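Local atomic coordinates of CalG4 (Micromonospora echinospora, PDB entry 3IA7), a protein that belongs to the GT-B structural class, built of two Rossmann-like domains that face each other across a cleft. Residues Glu53-Lys58 with Glu95-Asp100; Ala89-Ala94 with Gly116-Ala121; Val236-Gln241 with Val321-Phe326; Ser333-Ile338 with Val345-Gln350. All coordinates share one frame; numbering follows the deposited sequence.

Contact 1: Glu53-Lys58 with Glu95-Asp100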
loop_
_atom_site.group_PDB
_atom_site.type_symbol
_atom_site.label_atom_id
_atom_site.label_comp_id
_atom_site.label_asym_id
_atom_site.label_seq_id
_atom_site.Cartn_x
_atom_site.Cartn_y
_atom_site.Cartn_z
ATOM N N GLU A 53 0.948 -8.454 -17.706
ATOM C CA GLU A 53 1.745 -8.341 -18.929
ATOM C C GLU A 53 1.398 -7.014 -19.576
ATOM O O GLU A 53 0.228 -6.653 -19.567
ATOM C CB GLU A 53 1.319 -9.420 -19.945
ATOM C CG GLU A 53 1.651 -10.839 -19.588
ATOM C CD GLU A 53 1.118 -11.805 -20.646
ATOM O OE1 GLU A 53 0.421 -12.778 -20.271
ATOM O OE2 GLU A 53 1.359 -11.541 -21.849
ATOM N N VAL A 54 2.357 -6.354 -20.224
ATOM C CA VAL A 54 2.134 -4.987 -20.745
ATOM C C VAL A 54 2.042 -5.003 -22.290
ATOM O O VAL A 54 2.825 -5.688 -22.964
ATOM C CB VAL A 54 3.226 -4.030 -20.240
ATOM C CG1 VAL A 54 3.306 -2.668 -21.052
ATOM C CG2 VAL A 54 3.013 -3.710 -18.749
ATOM N N VAL A 55 1.087 -4.244 -22.804
ATOM C CA VAL A 55 0.990 -3.881 -24.210
ATOM C C VAL A 55 1.272 -2.376 -24.230
ATOM O O VAL A 55 0.506 -1.570 -23.643
ATOM C CB VAL A 55 -0.428 -4.148 -24.766
ATOM C CG1 VAL A 55 -0.612 -3.416 -26.170
ATOM C CG2 VAL A 55 -0.669 -5.673 -24.891
ATOM N N LEU A 56 2.368 -1.979 -24.870
ATOM C CA LEU A 56 2.714 -0.531 -24.915
ATOM C C LEU A 56 1.939 0.233 -25.980
ATOM O O LEU A 56 1.671 -0.300 -27.085
ATOM C CB LEU A 56 4.213 -0.328 -25.227
ATOM C CG LEU A 56 5.169 -0.930 -24.197
ATOM C CD1 LEU A 56 6.603 -0.792 -24.744
ATOM C CD2 LEU A 56 5.009 -0.205 -22.886
ATOM N N TYR A 57 1.586 1.477 -25.642
ATOM C CA TYR A 57 1.090 2.414 -26.633
ATOM C C TYR A 57 1.915 3.703 -26.496
ATOM O O TYR A 57 2.576 3.947 -25.466
ATOM C CB TYR A 57 -0.453 2.622 -26.467
ATOM C CG TYR A 57 -0.871 3.689 -25.447
ATOM C CD1 TYR A 57 -1.146 5.015 -25.858
ATOM C CD2 TYR A 57 -0.951 3.396 -24.074
ATOM C CE1 TYR A 57 -1.543 5.994 -24.922
ATOM C CE2 TYR A 57 -1.362 4.375 -23.160
ATOM C CZ TYR A 57 -1.665 5.656 -23.599
ATOM O OH TYR A 57 -2.012 6.652 -22.680
ATOM N N LYS A 58 1.860 4.505 -27.558
ATOM C CA LYS A 58 2.507 5.782 -27.630
ATOM C C LYS A 58 1.473 6.870 -27.354
ATOM O O LYS A 58 0.490 7.022 -28.086
ATOM C CB LYS A 58 3.086 5.981 -29.028
ATOM C CG LYS A 58 3.533 7.425 -29.292
ATOM C CD LYS A 58 4.883 7.689 -28.683
ATOM C CE LYS A 58 5.456 9.032 -29.197
ATOM N NZ LYS A 58 6.674 9.346 -28.361
ATOM N N GLU A 95 -5.665 -3.700 -30.265
ATOM C CA GLU A 95 -6.062 -4.545 -31.425
ATOM C C GLU A 95 -4.869 -5.193 -32.128
ATOM O O GLU A 95 -4.887 -6.392 -32.433
ATOM C CB GLU A 95 -6.881 -3.737 -32.395
ATOM C CG GLU A 95 -8.258 -3.360 -31.782
ATOM C CD GLU A 95 -9.233 -2.851 -32.831
ATOM O OE1 GLU A 95 -9.123 -3.242 -33.991
ATOM O OE2 GLU A 95 -10.173 -2.120 -32.512
ATOM N N GLU A 96 -3.815 -4.411 -32.336
ATOM C CA GLU A 96 -2.604 -4.915 -32.971
ATOM C C GLU A 96 -1.993 -6.036 -32.106
ATOM O O GLU A 96 -1.640 -7.096 -32.625
ATOM C CB GLU A 96 -1.605 -3.761 -33.207
ATOM C CG GLU A 96 -0.310 -4.131 -33.975
ATOM C CD GLU A 96 0.586 -5.075 -33.198
ATOM O OE1 GLU A 96 0.934 -4.804 -32.020
ATOM O OE2 GLU A 96 0.963 -6.132 -33.771
ATOM N N ALA A 97 -1.889 -5.807 -30.801
ATOM C CA ALA A 97 -1.287 -6.766 -29.878
ATOM C C ALA A 97 -2.079 -8.057 -29.655
ATOM O O ALA A 97 -1.482 -9.124 -29.563
ATOM C CB ALA A 97 -0.971 -6.134 -28.538
ATOM N N LEU A 98 -3.388 -7.960 -29.559
ATOM C CA LEU A 98 -4.197 -9.144 -29.318
ATOM C C LEU A 98 -4.575 -9.847 -30.639
ATOM O O LEU A 98 -4.721 -11.077 -30.690
ATOM C CB LEU A 98 -5.423 -8.783 -28.488
ATOM C CG LEU A 98 -5.263 -8.579 -26.980
ATOM C CD1 LEU A 98 -4.980 -9.851 -26.271
ATOM C CD2 LEU A 98 -4.171 -7.531 -26.599
ATOM N N GLY A 99 -4.692 -9.072 -31.725
ATOM C CA GLY A 99 -4.905 -9.680 -33.060
ATOM C C GLY A 99 -6.062 -10.675 -33.090
ATOM O O GLY A 99 -7.172 -10.335 -32.725
ATOM N N ASP A 100 -5.802 -11.910 -33.520
ATOM C CA ASP A 100 -6.913 -12.875 -33.653
ATOM C C ASP A 100 -7.203 -13.663 -32.377
ATOM O O ASP A 100 -7.956 -14.655 -32.417
ATOM C CB ASP A 100 -6.692 -13.838 -34.846
ATOM C CG ASP A 100 -6.891 -13.169 -36.194
ATOM O OD1 ASP A 100 -7.663 -12.168 -36.272
ATOM O OD2 ASP A 100 -6.266 -13.650 -37.196
#
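Val55 sets both of its methyls against the CB of Ala97. Val55 CG1 lies 3.6 Å from Ala97 CB, and Val55 CG2 is 3.7 Å from the same atom. The alanine methyl therefore sits in the fork of the valine and does not favour one branch. Val55 CG2 has a second, looser neighbour, Leu98 CD2 at 4.3 Å. The contact is small and apolar, and it buries only 90 Å² between the two segments.

The first torsion of Val55 explains the fork. With CG1 anti to the backbone N (chi1 166°) and CG2 anti to the carbonyl carbon, both branches face the alanine methyl, at nearly equal distance. Ala97 points its CB toward the strand. Leu98 begins in another direction, and its CD2 branch makes the approach.

Behind these side chains the last turn of the helix is closed by a backbone bond from Gly99 N to Glu95 O, 2.8 Å. Gly99 then leaves helical geometry with positive phi (51°), a value that glycine takes readily. Glu95 is held from outside by a salt bridge to Arg122 and a hydrogen bond to Tyr172 OH.

The contact lies at one border of the N-terminal parallel sheet. Strand 53-56 is the outermost strand there, hydrogen-bonded along strand 34-39, and Val55 also touches Thr36 and Val38 of that neighbour. Val54, on the other face of the strand, packs on helix 41-49. Helix 75-98 thus ends over the Val55 face of the edge strand, while Tyr57 meets the same helix one turn earlier, at Ala93.

Contact 2: Ala89-Ala94 with Gly116-Ala121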
loop_
_atom_site.group_PDB
_atom_site.type_symbol
_atom_site.label_atom_id
_atom_site.label_comp_id
_atom_site.label_asym_id
_atom_site.label_seq_id
_atom_site.Cartn_x
_atom_site.Cartn_y
_atom_site.Cartn_z
ATOM N N ALA A 89 -5.146 5.802 -29.992
ATOM C CA ALA A 89 -3.809 5.237 -29.761
ATOM C C ALA A 89 -3.895 3.921 -28.968
ATOM O O ALA A 89 -3.259 2.930 -29.334
ATOM C CB ALA A 89 -2.901 6.269 -29.055
ATOM N N ILE A 90 -4.699 3.929 -27.917
ATOM C CA ILE A 90 -4.914 2.768 -27.038
ATOM C C ILE A 90 -5.666 1.656 -27.769
ATOM O O ILE A 90 -5.247 0.475 -27.742
ATOM C CB ILE A 90 -5.688 3.199 -25.747
ATOM C CG1 ILE A 90 -4.755 4.068 -24.841
ATOM C CG2 ILE A 90 -6.216 1.935 -24.950
ATOM C CD1 ILE A 90 -5.498 4.905 -23.859
ATOM N N LEU A 91 -6.748 2.046 -28.449
ATOM C CA LEU A 91 -7.541 1.127 -29.266
ATOM C C LEU A 91 -6.661 0.398 -30.318
ATOM O O LEU A 91 -6.664 -0.843 -30.412
ATOM C CB LEU A 91 -8.700 1.947 -29.919
ATOM C CG LEU A 91 -9.692 1.291 -30.880
ATOM C CD1 LEU A 91 -10.532 0.315 -30.106
ATOM C CD2 LEU A 91 -10.574 2.408 -31.410
ATOM N N ARG A 92 -5.885 1.148 -31.094
ATOM C CA ARG A 92 -5.035 0.519 -32.114
ATOM C C ARG A 92 -3.997 -0.409 -31.478
ATOM O O ARG A 92 -3.710 -1.464 -32.051
ATOM C CB ARG A 92 -4.304 1.559 -32.992
ATOM C CG ARG A 92 -5.292 2.362 -33.923
ATOM C CD ARG A 92 -4.568 3.413 -34.730
ATOM N NE ARG A 92 -5.525 4.210 -35.494
ATOM C CZ ARG A 92 -5.193 5.267 -36.229
ATOM N NH1 ARG A 92 -3.921 5.687 -36.294
ATOM N NH2 ARG A 92 -6.154 5.901 -36.883
ATOM N N ALA A 93 -3.364 0.011 -30.359
ATOM C CA ALA A 93 -2.296 -0.809 -29.738
ATOM C C ALA A 93 -2.859 -2.140 -29.265
ATOM O O ALA A 93 -2.219 -3.158 -29.423
ATOM C CB ALA A 93 -1.697 -0.123 -28.529
ATOM N N ALA A 94 -4.017 -2.097 -28.616
ATOM C CA ALA A 94 -4.669 -3.299 -28.066
ATOM C C ALA A 94 -5.082 -4.251 -29.202
ATOM O O ALA A 94 -4.834 -5.452 -29.118
ATOM C CB ALA A 94 -5.878 -2.920 -27.287
ATOM N N GLY A 116 -12.225 1.537 -24.840
ATOM C CA GLY A 116 -12.640 0.320 -24.157
ATOM C C GLY A 116 -13.891 -0.277 -24.733
ATOM O O GLY A 116 -13.988 -1.480 -24.942
ATOM N N ARG A 117 -14.875 0.586 -24.961
ATOM C CA ARG A 117 -16.167 0.139 -25.475
ATOM C C ARG A 117 -16.072 -0.329 -26.951
ATOM O O ARG A 117 -16.739 -1.277 -27.339
ATOM C CB ARG A 117 -17.208 1.245 -25.321
ATOM C CG ARG A 117 -17.505 1.572 -23.853
ATOM C CD ARG A 117 -18.704 2.498 -23.765
ATOM N NE ARG A 117 -19.881 1.832 -24.318
ATOM C CZ ARG A 117 -20.917 2.465 -24.849
ATOM N NH1 ARG A 117 -20.971 3.786 -24.848
ATOM N NH2 ARG A 117 -21.906 1.760 -25.363
ATOM N N LEU A 118 -15.223 0.321 -27.745
ATOM C CA LEU A 118 -15.015 -0.136 -29.142
ATOM C C LEU A 118 -14.287 -1.520 -29.231
ATOM O O LEU A 118 -14.614 -2.337 -30.066
ATOM C CB LEU A 118 -14.337 0.965 -29.986
ATOM C CG LEU A 118 -15.239 2.250 -30.148
ATOM C CD1 LEU A 118 -14.445 3.258 -31.033
ATOM C CD2 LEU A 118 -16.625 1.908 -30.787
ATOM N N LEU A 119 -13.308 -1.749 -28.359
ATOM C CA LEU A 119 -12.596 -3.041 -28.253
ATOM C C LEU A 119 -13.597 -4.105 -27.922
ATOM O O LEU A 119 -13.645 -5.168 -28.576
ATOM C CB LEU A 119 -11.522 -2.954 -27.150
ATOM C CG LEU A 119 -10.220 -2.218 -27.513
ATOM C CD1 LEU A 119 -9.333 -2.213 -26.238
ATOM C CD2 LEU A 119 -9.452 -2.909 -28.671
ATOM N N ALA A 120 -14.440 -3.803 -26.943
ATOM C CA ALA A 120 -15.499 -4.722 -26.501
ATOM C C ALA A 120 -16.499 -5.030 -27.634
ATOM O O ALA A 120 -16.895 -6.178 -27.798
ATOM C CB ALA A 120 -16.236 -4.130 -25.273
ATOM N N ALA A 121 -16.905 -4.023 -28.398
ATOM C CA ALA A 121 -17.768 -4.251 -29.549
ATOM C C ALA A 121 -17.098 -5.116 -30.630
ATOM O O ALA A 121 -17.670 -6.107 -31.073
ATOM C CB ALA A 121 -18.230 -2.902 -30.137
#
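Leu91 lays its CD1 methyl over the branch point of Leu119, with Leu91 CD1 3.6 Å from Leu119 CG. The same methyl of Leu91 is 3.7 Å from Leu119 CD2 and 3.9 Å from Leu118 CB. One branch of Leu91 thus rests between two consecutive leucines of the facing helix. The other branch, Leu91 CD2, reaches Leu118 CD1 at 4.0 Å. The Leu91 and Leu119 side chains run past each other in opposite directions, whereas Leu91 and Leu118 meet at a slant.

The torsions fit this. Leu91 has CG anti to the backbone N (chi1 178°), which carries its methyls out toward the second helix. Leu119 has CG anti to the carbonyl carbon instead, and its two methyls turn to Ala94. CD1 of Leu119 is 3.7 Å from Ala94 CB, and its CD2 is 3.8 Å from that atom. The small alanine accepts both branches of the leucine.

All four touching residues are buried and apolar. The two helical segments cross at -32°, with their axes 9.7 Å apart at closest. Leu91 and Leu119 have the nearest CA atoms.

Strand 105-109 lies between helices 75-98 and 113-123 in the chain. The two helices pack side by side against the parallel sheet of the N-terminal Rossmann-like domain. Tyr172 touches both Leu91 and Leu118. Helix 159-170 packs on Leu118 through Leu168 and Leu169. Ala94 also meets Trp123 at the end of helix 113-123, and Ala120 touches Ala127 of the next strand, 127-131.

Contact 3: Val236-Gln241 with Val321-Phe326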
loop_
_atom_site.group_PDB
_atom_site.type_symbol
_atom_site.label_atom_id
_atom_site.label_comp_id
_atom_site.label_asym_id
_atom_site.label_seq_id
_atom_site.Cartn_x
_atom_site.Cartn_y
_atom_site.Cartn_z
ATOM N N VAL A 236 1.519 18.373 5.306
ATOM C CA VAL A 236 1.374 19.281 4.189
ATOM C C VAL A 236 1.872 18.589 2.905
ATOM O O VAL A 236 3.017 18.101 2.838
ATOM C CB VAL A 236 2.219 20.573 4.361
ATOM C CG1 VAL A 236 1.999 21.485 3.115
ATOM C CG2 VAL A 236 1.848 21.286 5.659
ATOM N N SER A 237 1.027 18.549 1.887
ATOM C CA SER A 237 1.468 17.911 0.629
ATOM C C SER A 237 0.786 18.556 -0.555
ATOM O O SER A 237 -0.405 18.794 -0.487
ATOM C CB SER A 237 1.093 16.431 0.680
ATOM O OG SER A 237 1.551 15.789 -0.493
ATOM N N LEU A 238 1.499 18.797 -1.656
ATOM C CA LEU A 238 0.855 19.326 -2.865
ATOM C C LEU A 238 0.930 18.340 -4.020
ATOM O O LEU A 238 0.703 18.703 -5.175
ATOM C CB LEU A 238 1.519 20.640 -3.305
ATOM C CG LEU A 238 1.435 21.865 -2.371
ATOM C CD1 LEU A 238 2.044 23.103 -3.103
ATOM C CD2 LEU A 238 0.002 22.130 -1.947
ATOM N N GLY A 239 1.276 17.103 -3.699
ATOM C CA GLY A 239 1.523 16.056 -4.679
ATOM C C GLY A 239 2.926 16.136 -5.284
ATOM O O GLY A 239 3.806 16.880 -4.820
ATOM N N ASN A 240 3.130 15.353 -6.332
ATOM C CA ASN A 240 4.404 15.301 -7.022
ATOM C C ASN A 240 4.413 16.396 -8.092
ATOM O O ASN A 240 4.251 16.114 -9.290
ATOM C CB ASN A 240 4.577 13.922 -7.650
ATOM C CG ASN A 240 6.017 13.565 -7.902
ATOM O OD1 ASN A 240 6.904 13.871 -7.106
ATOM N ND2 ASN A 240 6.255 12.886 -9.007
ATOM N N GLN A 241 4.555 17.642 -7.627
ATOM C CA GLN A 241 4.354 18.825 -8.451
ATOM C C GLN A 241 5.485 18.962 -9.444
ATOM O O GLN A 241 6.650 19.059 -9.037
ATOM C CB GLN A 241 4.293 20.091 -7.583
ATOM C CG GLN A 241 2.987 20.293 -6.799
ATOM C CD GLN A 241 1.866 20.914 -7.634
ATOM O OE1 GLN A 241 2.104 21.764 -8.504
ATOM N NE2 GLN A 241 0.636 20.497 -7.359
ATOM N N VAL A 321 -7.468 20.956 5.164
ATOM C CA VAL A 321 -7.517 22.312 4.647
ATOM C C VAL A 321 -6.995 22.201 3.201
ATOM O O VAL A 321 -5.935 21.600 2.958
ATOM C CB VAL A 321 -6.685 23.292 5.457
ATOM C CG1 VAL A 321 -6.770 24.721 4.861
ATOM C CG2 VAL A 321 -7.174 23.290 6.944
ATOM N N LEU A 322 -7.793 22.698 2.269
ATOM C CA LEU A 322 -7.545 22.547 0.838
ATOM C C LEU A 322 -6.971 23.816 0.225
ATOM O O LEU A 322 -7.398 24.932 0.551
ATOM C CB LEU A 322 -8.835 22.134 0.126
ATOM C CG LEU A 322 -9.283 20.687 0.452
ATOM C CD1 LEU A 322 -10.243 20.183 -0.568
ATOM C CD2 LEU A 322 -8.169 19.641 0.552
ATOM N N VAL A 323 -6.000 23.635 -0.664
ATOM C CA VAL A 323 -5.487 24.716 -1.503
ATOM C C VAL A 323 -5.571 24.231 -2.977
ATOM O O VAL A 323 -4.559 23.844 -3.599
ATOM C CB VAL A 323 -4.105 25.146 -1.011
ATOM C CG1 VAL A 323 -4.249 25.968 0.323
ATOM C CG2 VAL A 323 -3.154 23.958 -0.802
ATOM N N PRO A 324 -6.803 24.190 -3.524
ATOM C CA PRO A 324 -7.082 23.584 -4.840
ATOM C C PRO A 324 -6.471 24.284 -6.044
ATOM O O PRO A 324 -6.378 23.666 -7.111
ATOM C CB PRO A 324 -8.606 23.679 -4.981
ATOM C CG PRO A 324 -9.136 24.071 -3.677
ATOM C CD PRO A 324 -8.033 24.708 -2.889
ATOM N N HIS A 325 -6.107 25.558 -5.913
ATOM C CA HIS A 325 -5.529 26.263 -7.058
ATOM C C HIS A 325 -4.176 25.659 -7.503
ATOM O O HIS A 325 -3.695 25.936 -8.613
ATOM C CB HIS A 325 -5.411 27.758 -6.767
ATOM C CG HIS A 325 -4.281 28.117 -5.852
ATOM N ND1 HIS A 325 -4.339 27.939 -4.485
ATOM C CD2 HIS A 325 -3.076 28.682 -6.110
ATOM C CE1 HIS A 325 -3.211 28.363 -3.944
ATOM N NE2 HIS A 325 -2.427 28.816 -4.908
ATOM N N PHE A 326 -3.578 24.829 -6.646
ATOM C CA PHE A 326 -2.296 24.202 -6.985
ATOM C C PHE A 326 -2.452 23.045 -7.964
ATOM O O PHE A 326 -1.520 22.733 -8.694
ATOM C CB PHE A 326 -1.516 23.780 -5.727
ATOM C CG PHE A 326 -0.892 24.938 -4.986
ATOM C CD1 PHE A 326 0.055 25.755 -5.604
ATOM C CD2 PHE A 326 -1.254 25.215 -3.670
ATOM C CE1 PHE A 326 0.627 26.822 -4.912
ATOM C CE2 PHE A 326 -0.684 26.279 -2.977
ATOM C CZ PHE A 326 0.261 27.085 -3.601
#
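Leu238 stands over one face of the Phe326 ring. Its CD1 lies 3.9 Å from the ring centroid of Phe326 and only 11° off the ring normal, a well-centred CH-pi contact. The CD2 branch of Leu238 goes to the border of the ring, 3.8 Å from Phe326 CD2, and also meets Val323 CG2 at 3.8 Å. Val323 CG2 lies at the edge of the ring, in its plane, and the valine side chain crosses that of Leu238 at about a right angle. A leucine on the face and a valine methyl at the rim are consistent with a defined ring rotation. The opposite face is approached by His325 NE2, offset toward the rim.

Leu238 has CG anti to the carbonyl carbon (chi1 -64°), and its extended chain puts both methyls at the ring.

Gln241 adds a polar link. Its chain bends back at chi2, and Gln241 NE2 donates to Leu238 O at 2.8 Å, nearly in the plane of its own amide. This bond anchors the amide within the loop. Gln241 NE2 also makes a weak bond to Phe326 O, 3.4 Å, which ties the loop to the short 3-10 segment. The loop turns at Gly239, with positive phi, and Asn240 is the centre of an inverse gamma turn.

The contact joins loops that leave the C-terminal ends of two strands in the parallel sheet of the C-terminal Rossmann-like domain. Strands 233-237 and 320-322 are not adjacent; strand 298-303 runs between them and gives Leu302 to Val323. Helix 246-256 lies alongside, with Phe248 touching both Leu238 and Phe326.

Contact 4: Ser333-Ile338 with Val345-Gln350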
loop_
_atom_site.group_PDB
_atom_site.type_symbol
_atom_site.label_atom_id
_atom_site.label_comp_id
_atom_site.label_asym_id
_atom_site.label_seq_id
_atom_site.Cartn_x
_atom_site.Cartn_y
_atom_site.Cartn_z
ATOM N N SER A 333 -13.204 17.305 -6.642
ATOM C CA SER A 333 -13.027 16.702 -5.291
ATOM C C SER A 333 -13.012 17.748 -4.222
ATOM O O SER A 333 -13.696 17.605 -3.235
ATOM C CB SER A 333 -11.765 15.862 -5.179
ATOM O OG SER A 333 -10.764 16.394 -6.029
ATOM N N ALA A 334 -12.245 18.825 -4.427
ATOM C CA ALA A 334 -12.245 19.914 -3.485
ATOM C C ALA A 334 -13.652 20.469 -3.232
ATOM O O ALA A 334 -14.028 20.698 -2.094
ATOM C CB ALA A 334 -11.288 21.044 -3.935
ATOM N N GLU A 335 -14.420 20.715 -4.284
ATOM C CA GLU A 335 -15.753 21.269 -4.057
ATOM C C GLU A 335 -16.613 20.277 -3.274
ATOM O O GLU A 335 -17.376 20.668 -2.402
ATOM C CB GLU A 335 -16.432 21.677 -5.375
ATOM C CG GLU A 335 -15.781 22.875 -6.095
ATOM C CD GLU A 335 -15.803 24.212 -5.313
ATOM O OE1 GLU A 335 -16.696 24.412 -4.440
ATOM O OE2 GLU A 335 -14.923 25.080 -5.596
ATOM N N ARG A 336 -16.466 18.983 -3.562
ATOM C CA ARG A 336 -17.209 17.955 -2.814
ATOM C C ARG A 336 -16.855 17.940 -1.314
ATOM O O ARG A 336 -17.730 17.903 -0.465
ATOM C CB ARG A 336 -17.060 16.572 -3.463
ATOM C CG ARG A 336 -18.003 15.489 -2.870
ATOM C CD ARG A 336 -19.503 15.654 -3.300
ATOM N NE ARG A 336 -20.259 14.498 -2.840
ATOM C CZ ARG A 336 -21.500 14.518 -2.384
ATOM N NH1 ARG A 336 -22.178 15.659 -2.345
ATOM N NH2 ARG A 336 -22.047 13.388 -1.952
ATOM N N VAL A 337 -15.572 18.029 -0.995
ATOM C CA VAL A 337 -15.123 18.119 0.394
ATOM C C VAL A 337 -15.769 19.307 1.123
ATOM O O VAL A 337 -16.258 19.153 2.234
ATOM C CB VAL A 337 -13.584 18.169 0.480
ATOM C CG1 VAL A 337 -13.104 18.543 1.849
ATOM C CG2 VAL A 337 -13.004 16.781 0.033
ATOM N N ILE A 338 -15.776 20.474 0.494
ATOM C CA ILE A 338 -16.416 21.668 1.092
ATOM C C ILE A 338 -17.937 21.473 1.206
ATOM O O ILE A 338 -18.530 21.746 2.249
ATOM C CB ILE A 338 -16.096 22.952 0.260
ATOM C CG1 ILE A 338 -14.578 23.208 0.111
ATOM C CG2 ILE A 338 -16.853 24.186 0.788
ATOM C CD1 ILE A 338 -13.699 22.888 1.341
ATOM N N VAL A 345 -11.259 25.513 2.805
ATOM C CA VAL A 345 -10.483 25.866 1.636
ATOM C C VAL A 345 -9.794 27.211 1.870
ATOM O O VAL A 345 -10.393 28.121 2.431
ATOM C CB VAL A 345 -11.372 25.878 0.369
ATOM C CG1 VAL A 345 -12.471 26.957 0.441
ATOM C CG2 VAL A 345 -10.532 26.047 -0.897
ATOM N N LEU A 346 -8.525 27.318 1.465
ATOM C CA LEU A 346 -7.845 28.613 1.426
ATOM C C LEU A 346 -7.697 29.052 -0.021
ATOM O O LEU A 346 -7.375 28.237 -0.887
ATOM C CB LEU A 346 -6.460 28.534 2.055
ATOM C CG LEU A 346 -6.351 28.390 3.590
ATOM C CD1 LEU A 346 -4.955 28.000 3.963
ATOM C CD2 LEU A 346 -6.713 29.699 4.238
ATOM N N ARG A 347 -7.931 30.331 -0.273
ATOM C CA ARG A 347 -7.645 30.895 -1.610
ATOM C C ARG A 347 -6.219 31.415 -1.739
ATOM O O ARG A 347 -5.538 31.583 -0.727
ATOM C CB ARG A 347 -8.659 31.981 -2.012
ATOM C CG ARG A 347 -10.112 31.481 -2.073
ATOM C CD ARG A 347 -10.296 30.194 -2.896
ATOM N NE ARG A 347 -11.667 29.689 -2.800
ATOM C CZ ARG A 347 -12.173 28.683 -3.518
ATOM N NH1 ARG A 347 -11.431 28.052 -4.432
ATOM N NH2 ARG A 347 -13.436 28.310 -3.325
ATOM N N PRO A 348 -5.762 31.648 -2.993
ATOM C CA PRO A 348 -4.460 32.251 -3.260
ATOM C C PRO A 348 -4.165 33.497 -2.418
ATOM O O PRO A 348 -3.030 33.644 -1.959
ATOM C CB PRO A 348 -4.556 32.621 -4.750
ATOM C CG PRO A 348 -5.392 31.552 -5.312
ATOM C CD PRO A 348 -6.454 31.316 -4.262
ATOM N N ASP A 349 -5.144 34.378 -2.200
ATOM C CA ASP A 349 -4.872 35.553 -1.358
ATOM C C ASP A 349 -4.848 35.273 0.147
ATOM O O ASP A 349 -4.570 36.153 0.943
ATOM C CB ASP A 349 -5.722 36.797 -1.693
ATOM C CG ASP A 349 -7.168 36.493 -2.127
ATOM O OD1 ASP A 349 -7.688 35.359 -2.025
ATOM O OD2 ASP A 349 -7.801 37.460 -2.612
ATOM N N GLN A 350 -5.088 34.027 0.527
ATOM C CA GLN A 350 -5.235 33.681 1.930
ATOM C C GLN A 350 -4.057 32.849 2.444
ATOM O O GLN A 350 -4.199 32.091 3.384
ATOM C CB GLN A 350 -6.596 32.997 2.143
ATOM C CG GLN A 350 -7.739 33.843 1.565
ATOM C CD GLN A 350 -9.127 33.209 1.572
ATOM O OE1 GLN A 350 -9.313 32.071 1.163
ATOM N NE2 GLN A 350 -10.127 33.995 1.995
HETATM O O HOH W 1 -12.356 24.702 -4.535
#
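Ile338 meets Val345 where a helix of the C-terminal Rossmann-like domain packs beside the last strand of its parallel sheet. From CB the longer branch of Ile338 sets out with CG1 anti to the carbonyl carbon (chi1 -57°). Ile338 CG1 comes within 4.2 Å of Val345 CB. The terminal CD1 of Ile338 reaches further, to 3.9 Å from Val345 CB and also 3.9 Å from Val345 N. The methyl thus rests on the root of the valine and the backbone beside it. The two side chains cross at about a right angle.

Val345 turns its CG2 methyl to Arg347. Val345 CG2 lies over the centre of the Arg347 guanidinium, 4.0 Å above its plane, and supports that flat group from one face. At the guanidinium edge, close to its plane, is Glu335 OE2. Glu335 OE2 lies 4.2 Å from Arg347 NH2, too long for a salt bridge, though the opposite charges probably attract. A water spans the pair, donating to Glu335 OE2 and accepting a weak bond from Arg347 NH1.

This is a surface contact of helix 331-339 with the end of strand 343-345 and the loop after it. Pro324 touches both Ala334 and Val345. The loop is pinned by its own turn: Arg347 N donates to a lone pair of Gln350 OE1 at 2.6 Å, with an N-H...O angle of 158°.

Overall arrangement
The four contacts form two pairs, one in each domain of a GT-B fold. Contacts 1 and 2 belong to the N-terminal sheet region, have centres 10 Å apart and share helix 75-98. Their segments alternate along the chain. Contacts 3 and 4 come later, one after the other, in the C-terminal domain, also with centres 10 Å apart. They meet through a probable backbone hydrogen bond from Leu346 N to Leu322 O. The pairs lie on opposite sides of the chain centre, with centres 34 to 41 Å apart and nearest atoms about 17 to 22 Å apart. Each pair therefore joins elements within its own domain, not across the interdomain cleft.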